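Local coordinates for UBA domain-containing protein Mud1 (Schizosaccharomyces pombe, PDB 1Z96) that recognises and binds polyubiquitin chains through its C-terminal UBA domain, linking ubiquitinated proteins to the 19S proteasome for degradation, and is also an aspartic protease, at residues A[14-17]-A[18-22]. Sequence-based numbering, arbitrary orientation.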
loop_
_atom_site.group_PDB
_atom_site.type_symbol
_atom_site.label_atom_id
_atom_site.label_comp_id
_atom_site.label_asym_id
_atom_site.label_seq_id
_atom_site.Cartn_x
_atom_site.Cartn_y
_atom_site.Cartn_z
ATOM N N MET A 14 9.081 -0.801 -0.501
ATOM C CA MET A 14 9.404 0.185 -1.509
ATOM C C MET A 14 9.884 1.480 -0.903
ATOM O O MET A 14 10.225 2.410 -1.633
ATOM C CB MET A 14 8.172 0.524 -2.328
ATOM C CG MET A 14 7.568 -0.629 -3.023
ATOM S SD MET A 14 6.097 -0.127 -3.885
ATOM C CE MET A 14 5.493 -1.712 -4.341
ATOM N N GLY A 15 9.832 1.575 0.418
ATOM C CA GLY A 15 10.273 2.769 1.104
ATOM C C GLY A 15 9.142 3.627 1.618
ATOM O O GLY A 15 9.400 4.679 2.186
ATOM N N PHE A 16 7.895 3.199 1.432
ATOM C CA PHE A 16 6.752 3.950 1.975
ATOM C C PHE A 16 6.504 3.629 3.447
ATOM O O PHE A 16 6.896 2.589 3.949
ATOM C CB PHE A 16 5.501 3.682 1.133
ATOM C CG PHE A 16 5.684 4.063 -0.296
ATOM C CD1 PHE A 16 5.623 3.122 -1.296
ATOM C CD2 PHE A 16 5.991 5.391 -0.627
ATOM C CE1 PHE A 16 5.813 3.496 -2.632
ATOM C CE2 PHE A 16 6.199 5.753 -1.946
ATOM C CZ PHE A 16 6.111 4.797 -2.943
ATOM N N ASP A 17 5.857 4.541 4.137
ATOM C CA ASP A 17 5.600 4.354 5.553
ATOM C C ASP A 17 4.327 3.525 5.737
ATOM O O ASP A 17 3.411 3.577 4.913
ATOM C CB ASP A 17 5.510 5.703 6.268
ATOM C CG ASP A 17 6.808 6.528 6.142
ATOM O OD1 ASP A 17 7.917 5.965 6.241
ATOM O OD2 ASP A 17 6.808 7.745 5.950
ATOM N N PRO A 18 4.283 2.752 6.819
ATOM C CA PRO A 18 3.165 1.852 7.099
ATOM C C PRO A 18 1.761 2.477 7.014
ATOM O O PRO A 18 0.866 1.903 6.403
ATOM C CB PRO A 18 3.466 1.396 8.530
ATOM C CG PRO A 18 4.990 1.439 8.590
ATOM C CD PRO A 18 5.345 2.652 7.845
ATOM N N LEU A 19 1.550 3.618 7.668
ATOM C CA LEU A 19 0.227 4.216 7.674
ATOM C C LEU A 19 -0.190 4.765 6.311
ATOM O O LEU A 19 -1.315 4.535 5.881
ATOM C CB LEU A 19 0.128 5.305 8.739
ATOM C CG LEU A 19 -1.280 5.851 8.995
ATOM C CD1 LEU A 19 -2.304 4.776 9.348
ATOM C CD2 LEU A 19 -1.175 6.880 10.083
ATOM N N GLU A 20 0.693 5.498 5.640
ATOM C CA GLU A 20 0.387 5.966 4.291
ATOM C C GLU A 20 0.103 4.773 3.354
ATOM O O GLU A 20 -0.796 4.836 2.514
ATOM C CB GLU A 20 1.488 6.883 3.742
ATOM C CG GLU A 20 2.782 6.220 3.292
ATOM C CD GLU A 20 3.798 7.216 2.761
ATOM O OE1 GLU A 20 3.384 8.336 2.368
ATOM O OE2 GLU A 20 4.999 6.878 2.725
ATOM N N ALA A 21 0.847 3.681 3.535
ATOM C CA ALA A 21 0.602 2.439 2.772
ATOM C C ALA A 21 -0.787 1.857 3.026
ATOM O O ALA A 21 -1.526 1.533 2.100
ATOM C CB ALA A 21 1.672 1.418 3.089
ATOM N N ALA A 22 -1.135 1.713 4.299
ATOM C CA ALA A 22 -2.434 1.187 4.679
ATOM C C ALA A 22 -3.559 2.032 4.133
ATOM O O ALA A 22 -4.589 1.510 3.653
ATOM C CB ALA A 22 -2.545 1.107 6.207
#
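Glu-20 reaches back from the first turn of helix 18-27 and accepts the backbone N-H of Asp-17, the N-cap residue, on its OE2. This bond, 2.9 Å from Asp-17 N to Glu-20 OE2, is nearly straight (176° at the hydrogen) and uses the anti lone pair, away from OE1. With CG set between backbone N and carbonyl carbon (chi1 75°) and the chain extended beyond it, the carboxylate reaches the cap. OE2 also lies near the ring plane at the edge of Phe-16, 3.8 Å from Phe-16 CD2, the carboxylate and ring planes 82° apart. This is one half of a capping box, the reciprocal bond from the Asp-17 side chain being absent; Asp-17 OD2 sits 3.8 Å from Glu-20 OE2, a nearness of like charges probably eased by the N-H and the helix start. Cutting Glu-20 back to an alanine would probably leave the Asp-17 N-H without this acceptor and the Phe-16 edge without its neighbour. The helix itself opens with Ala-21 N donating to Asp-17 O (2.9 Å), while Pro-18 takes the first helical position, where lacking an N-H costs no helix bond. On the side facing helix 4-13, Ala-21 packs on Ile-8 and Leu-11, and Pro-18 on Val-12. Gly-15, with positive phi, closes helix 4-13 in a Schellman motif. Loop 14-17 joins the first two helices of the three-helix UBA bundle, and its Met-14, Gly-15 and Phe-16 take part in ubiquitin binding, Phe-16 beside Leu-39 of the last helix.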